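Local coordinates for protein orotidine 5'-phosphate decarboxylase (Methanocaldococcus jannaschii, PDB 4LUI) that catalyses the decarboxylation of orotidine 5'-monophosphate to UMP, the last step of de novo UMP biosynthesis, as a homodimeric TIM-barrel enzyme, at residues E152-S166 and I175-G187. Numbering follows the deposited sequence. Where two conformers were deposited one is given.
Sequences EMAKKLKVDAIVAPS and IKEIAELPVITPG
Ile-162 drives its CD1 methyl between two side chains of helix 175-179, meeting Ile-175 CG2 at 3.5 Å and the methyl of Ala-179 on the next turn. Its CG1 branch sits between the backbone N and the carbonyl carbon (chi1 58°), which carries CD1 off the strand to the helix, while CG1 itself lies against Val-183 CG2. Just past the end of strand 161-163, Ala-164 CB extends this apolar layer against Ile-175 CD1. Leu-181 plugs the seam nearer helix 152-157: CD1 packs on Ala-154 CB and on Val-159 CG2, crossing the valine at about a right angle. At the C-terminal end of helix 175-179, Lys-155 lays its methylenes along the carbonyl oxygen of Ala-179, and a bend at chi3 (60°) brings NZ to Ile-178 O at 2.7 Å, in the carbonyl plane. Strands 161-163 and 183-186, with helix 169-179 between them, form a right-handed beta-alpha-beta unit of the TIM barrel. Parallel pairing runs from Ile-162 N to Pro-182 O, from Ile-184 N back to Ile-162 O (2.7 Å), and from Ala-164 N to Ile-184 O. On the barrel-interior face, Val-163 CG2 touches Ile-184 CB obliquely, and both side chains also rest on Ile-129. Past the last bridge, Thr-185 OG1 donates to Ala-164 O at 2.8 Å, the donor tilted 27° from the carbonyl plane. Ser-166 OG then donates to Pro-186 O at 2.7 Å; replacing this serine with alanine would probably leave that carbonyl without its hydroxyl donor and the loop at residue 166 less firmly tied to the end of strand 183-186. Pro-186 and Gly-187 belong to the predicted substrate-binding segment, and Pro-165 lies beside Ser-135, another predicted substrate-binding residue.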
loop_
_atom_site.group_PDB
_atom_site.type_symbol
_atom_site.label_atom_id
_atom_site.label_comp_id
_atom_site.label_asym_id
_atom_site.label_seq_id
_atom_site.Cartn_x
_atom_site.Cartn_y
_atom_site.Cartn_z
ATOM N N GLU B 152 -10.457 -18.202 1.056
ATOM C CA GLU B 152 -10.863 -18.930 2.254
ATOM C C GLU B 152 -10.642 -18.064 3.495
ATOM O O GLU B 152 -11.459 -18.093 4.421
ATOM C CB GLU B 152 -10.109 -20.262 2.397
ATOM C CG GLU B 152 -10.438 -21.278 1.318
ATOM C CD GLU B 152 -9.373 -22.352 1.164
ATOM O OE1 GLU B 152 -8.552 -22.527 2.092
ATOM O OE2 GLU B 152 -9.361 -23.015 0.101
ATOM N N MET B 153 -9.560 -17.293 3.521
ATOM C CA MET B 153 -9.317 -16.449 4.683
ATOM C C MET B 153 -10.305 -15.283 4.733
ATOM O O MET B 153 -10.738 -14.878 5.813
ATOM C CB MET B 153 -7.877 -15.946 4.720
ATOM C CG MET B 153 -7.528 -15.276 6.025
ATOM S SD MET B 153 -5.819 -14.732 6.074
ATOM C CE MET B 153 -5.666 -13.965 4.469
ATOM N N ALA B 154 -10.666 -14.757 3.568
ATOM C CA ALA B 154 -11.676 -13.702 3.496
ATOM C C ALA B 154 -13.002 -14.202 4.088
ATOM O O ALA B 154 -13.665 -13.494 4.853
ATOM C CB ALA B 154 -11.875 -13.260 2.060
ATOM N N LYS B 155 -13.365 -15.438 3.756
ATOM C CA LYS B 155 -14.586 -16.035 4.298
ATOM C C LYS B 155 -14.497 -16.237 5.814
ATOM O O LYS B 155 -15.444 -15.926 6.544
ATOM C CB LYS B 155 -14.893 -17.364 3.603
ATOM C CG LYS B 155 -16.085 -18.113 4.199
ATOM C CD LYS B 155 -16.542 -19.256 3.300
ATOM C CE LYS B 155 -15.447 -20.278 3.087
ATOM N NZ LYS B 155 -15.796 -21.286 2.032
ATOM N N LYS B 156 -13.359 -16.754 6.275
ATOM C CA LYS B 156 -13.142 -17.011 7.702
ATOM C C LYS B 156 -13.245 -15.731 8.528
ATOM O O LYS B 156 -13.921 -15.700 9.567
ATOM C CB LYS B 156 -11.767 -17.652 7.919
ATOM C CG LYS B 156 -11.408 -17.871 9.376
ATOM C CD LYS B 156 -9.972 -18.354 9.523
ATOM C CE LYS B 156 -9.608 -18.520 10.994
ATOM N NZ LYS B 156 -8.201 -18.971 11.191
ATOM N N LEU B 157 -12.584 -14.677 8.058
ATOM C CA LEU B 157 -12.557 -13.404 8.776
ATOM C C LEU B 157 -13.822 -12.568 8.587
ATOM O O LEU B 157 -14.010 -11.568 9.277
ATOM C CB LEU B 157 -11.340 -12.577 8.349
ATOM C CG LEU B 157 -9.974 -13.206 8.631
ATOM C CD1 LEU B 157 -8.854 -12.297 8.113
ATOM C CD2 LEU B 157 -9.802 -13.493 10.120
ATOM N N LYS B 158 -14.688 -12.984 7.668
ATOM C CA LYS B 158 -15.932 -12.269 7.409
ATOM C C LYS B 158 -15.672 -10.820 6.995
ATOM O O LYS B 158 -16.288 -9.891 7.523
ATOM C CB LYS B 158 -16.865 -12.296 8.630
ATOM C CG LYS B 158 -17.314 -13.674 9.097
ATOM C CD LYS B 158 -18.196 -13.528 10.336
ATOM C CE LYS B 158 -18.431 -14.854 11.051
ATOM N NZ LYS B 158 -19.220 -15.794 10.225
ATOM N N VAL B 159 -14.752 -10.616 6.061
ATOM C CA VAL B 159 -14.581 -9.283 5.505
ATOM C C VAL B 159 -15.835 -8.932 4.697
ATOM O O VAL B 159 -16.676 -9.795 4.416
ATOM C CB VAL B 159 -13.307 -9.174 4.642
ATOM C CG1 VAL B 159 -12.058 -9.397 5.496
ATOM C CG2 VAL B 159 -13.344 -10.175 3.508
ATOM N N ASP B 160 -15.976 -7.664 4.338
ATOM C CA ASP B 160 -17.189 -7.199 3.678
ATOM C C ASP B 160 -17.265 -7.569 2.203
ATOM O O ASP B 160 -18.365 -7.729 1.660
ATOM C CB ASP B 160 -17.334 -5.688 3.849
ATOM C CG ASP B 160 -17.468 -5.289 5.292
ATOM O OD1 ASP B 160 -18.614 -5.221 5.784
ATOM O OD2 ASP B 160 -16.429 -5.080 5.944
ATOM N N ALA B 161 -16.104 -7.674 1.556
ATOM C CA ALA B 161 -16.043 -7.984 0.130
ATOM C C ALA B 161 -14.631 -8.385 -0.248
ATOM O O ALA B 161 -13.694 -8.184 0.525
ATOM C CB ALA B 161 -16.473 -6.773 -0.710
ATOM N N ILE B 162 -14.477 -8.940 -1.444
ATOM C CA ILE B 162 -13.142 -9.218 -1.967
ATOM C C ILE B 162 -12.953 -8.557 -3.325
ATOM O O ILE B 162 -13.927 -8.256 -4.041
ATOM C CB ILE B 162 -12.884 -10.732 -2.094
ATOM C CG1 ILE B 162 -13.921 -11.385 -3.003
ATOM C CG2 ILE B 162 -12.920 -11.394 -0.724
ATOM C CD1 ILE B 162 -13.621 -12.847 -3.284
ATOM N N VAL B 163 -11.686 -8.347 -3.674
ATOM C CA VAL B 163 -11.298 -7.813 -4.975
ATOM C C VAL B 163 -10.617 -8.950 -5.723
ATOM O O VAL B 163 -9.707 -9.578 -5.196
ATOM C CB VAL B 163 -10.302 -6.656 -4.816
ATOM C CG1 VAL B 163 -9.701 -6.283 -6.162
ATOM C CG2 VAL B 163 -10.982 -5.466 -4.195
ATOM N N ALA B 164 -11.081 -9.225 -6.936
ATOM C CA ALA B 164 -10.531 -10.306 -7.746
ATOM C C ALA B 164 -10.802 -10.005 -9.219
ATOM O O ALA B 164 -11.697 -9.218 -9.543
ATOM C CB ALA B 164 -11.142 -11.649 -7.336
ATOM N N PRO B 165 -10.004 -10.593 -10.120
ATOM C CA PRO B 165 -10.122 -10.297 -11.550
ATOM C C PRO B 165 -11.270 -11.011 -12.256
ATOM O O PRO B 165 -11.780 -12.024 -11.771
ATOM C CB PRO B 165 -8.790 -10.812 -12.123
ATOM C CG PRO B 165 -7.882 -10.936 -10.955
ATOM C CD PRO B 165 -8.769 -11.341 -9.827
ATOM N N SER B 166 -11.631 -10.478 -13.426
ATOM C CA SER B 166 -12.673 -11.040 -14.276
ATOM C C SER B 166 -12.112 -11.503 -15.631
ATOM O O SER B 166 -12.860 -11.697 -16.595
ATOM C CB SER B 166 -13.764 -9.990 -14.505
ATOM O OG SER B 166 -13.191 -8.787 -15.015
ATOM N N ILE B 175 -14.082 -18.329 -7.568
ATOM C CA ILE B 175 -13.782 -17.408 -6.482
ATOM C C ILE B 175 -15.030 -17.089 -5.639
ATOM O O ILE B 175 -14.990 -17.172 -4.415
ATOM C CB ILE B 175 -13.130 -16.116 -7.023
ATOM C CG1 ILE B 175 -11.778 -16.443 -7.665
ATOM C CG2 ILE B 175 -12.930 -15.111 -5.920
ATOM C CD1 ILE B 175 -11.261 -15.335 -8.568
ATOM N N LYS B 176 -16.135 -16.740 -6.295
ATOM C CA LYS B 176 -17.377 -16.450 -5.586
ATOM C C LYS B 176 -17.837 -17.643 -4.771
ATOM O O LYS B 176 -18.370 -17.487 -3.669
ATOM C CB LYS B 176 -18.490 -16.040 -6.557
ATOM C CG LYS B 176 -18.477 -14.575 -6.934
ATOM C CD LYS B 176 -19.617 -14.222 -7.882
ATOM C CE LYS B 176 -20.981 -14.484 -7.262
ATOM N NZ LYS B 176 -21.405 -13.412 -6.324
ATOM N N GLU B 177 -17.636 -18.843 -5.310
ATOM C CA GLU B 177 -18.149 -20.040 -4.660
ATOM C C GLU B 177 -17.346 -20.424 -3.421
ATOM O O GLU B 177 -17.890 -20.992 -2.484
ATOM C CB GLU B 177 -18.270 -21.194 -5.657
ATOM C CG GLU B 177 -19.350 -20.923 -6.716
ATOM C CD GLU B 177 -19.619 -22.104 -7.628
ATOM O OE1 GLU B 177 -18.891 -23.114 -7.535
ATOM O OE2 GLU B 177 -20.567 -22.021 -8.438
ATOM N N ILE B 178 -16.062 -20.074 -3.404
ATOM C CA ILE B 178 -15.237 -20.295 -2.221
ATOM C C ILE B 178 -15.464 -19.203 -1.168
ATOM O O ILE B 178 -15.723 -19.508 -0.008
ATOM C CB ILE B 178 -13.740 -20.322 -2.583
ATOM C CG1 ILE B 178 -13.409 -21.533 -3.451
ATOM C CG2 ILE B 178 -12.888 -20.314 -1.333
ATOM C CD1 ILE B 178 -12.061 -21.397 -4.170
ATOM N N ALA B 179 -15.366 -17.940 -1.572
ATOM C CA ALA B 179 -15.496 -16.831 -0.627
ATOM C C ALA B 179 -16.926 -16.652 -0.097
ATOM O O ALA B 179 -17.117 -16.377 1.087
ATOM C CB ALA B 179 -14.987 -15.533 -1.243
ATOM N N GLU B 180 -17.918 -16.814 -0.973
ATOM C CA GLU B 180 -19.325 -16.551 -0.635
ATOM C C GLU B 180 -19.508 -15.130 -0.087
ATOM O O GLU B 180 -20.322 -14.884 0.799
ATOM C CB GLU B 180 -19.878 -17.606 0.340
ATOM C CG GLU B 180 -19.771 -19.028 -0.190
ATOM C CD GLU B 180 -20.450 -20.052 0.706
ATOM O OE1 GLU B 180 -20.809 -19.703 1.848
ATOM O OE2 GLU B 180 -20.625 -21.208 0.265
ATOM N N LEU B 181 -18.738 -14.199 -0.633
ATOM C CA LEU B 181 -18.778 -12.799 -0.250
ATOM C C LEU B 181 -18.973 -11.964 -1.504
ATOM O O LEU B 181 -18.683 -12.431 -2.612
ATOM C CB LEU B 181 -17.441 -12.398 0.389
ATOM C CG LEU B 181 -17.189 -12.998 1.769
ATOM C CD1 LEU B 181 -15.747 -12.798 2.170
ATOM C CD2 LEU B 181 -18.131 -12.369 2.788
ATOM N N PRO B 182 -19.443 -10.717 -1.340
ATOM C CA PRO B 182 -19.444 -9.788 -2.476
ATOM C C PRO B 182 -18.065 -9.662 -3.124
ATOM O O PRO B 182 -17.039 -9.674 -2.433
ATOM C CB PRO B 182 -19.841 -8.459 -1.831
ATOM C CG PRO B 182 -20.718 -8.874 -0.686
ATOM C CD PRO B 182 -20.049 -10.111 -0.142
ATOM N N VAL B 183 -18.057 -9.545 -4.448
ATOM C CA VAL B 183 -16.829 -9.404 -5.208
ATOM C C VAL B 183 -16.862 -8.068 -5.921
ATOM O O VAL B 183 -17.924 -7.629 -6.398
ATOM C CB VAL B 183 -16.697 -10.525 -6.254
ATOM C CG1 VAL B 183 -15.374 -10.407 -6.992
ATOM C CG2 VAL B 183 -16.784 -11.872 -5.578
ATOM N N ILE B 184 -15.697 -7.429 -5.960
ATOM C CA ILE B 184 -15.455 -6.197 -6.701
ATOM C C ILE B 184 -14.480 -6.568 -7.825
ATOM O O ILE B 184 -13.368 -7.032 -7.560
ATOM C CB ILE B 184 -14.825 -5.156 -5.778
ATOM C CG1 ILE B 184 -15.802 -4.816 -4.643
ATOM C CG2 ILE B 184 -14.441 -3.911 -6.548
ATOM C CD1 ILE B 184 -15.125 -4.188 -3.419
ATOM N N THR B 185 -14.910 -6.400 -9.070
ATOM C CA THR B 185 -14.163 -6.935 -10.209
ATOM C C THR B 185 -14.318 -6.024 -11.434
ATOM O O THR B 185 -15.312 -5.313 -11.558
ATOM C CB THR B 185 -14.648 -8.371 -10.526
ATOM O OG1 THR B 185 -13.717 -9.021 -11.400
ATOM C CG2 THR B 185 -16.024 -8.371 -11.176
ATOM N N PRO B 186 -13.336 -6.020 -12.347
ATOM C CA PRO B 186 -13.535 -5.138 -13.507
ATOM C C PRO B 186 -14.714 -5.558 -14.368
ATOM O O PRO B 186 -14.909 -6.747 -14.613
ATOM C CB PRO B 186 -12.234 -5.310 -14.299
ATOM C CG PRO B 186 -11.232 -5.685 -13.270
ATOM C CD PRO B 186 -11.975 -6.581 -12.312
ATOM N N GLY B 187 -15.484 -4.581 -14.839
ATOM C CA GLY B 187 -16.654 -4.866 -15.646
ATOM C C GLY B 187 -16.385 -4.668 -17.122
ATOM O O GLY B 187 -17.209 -5.021 -17.970
#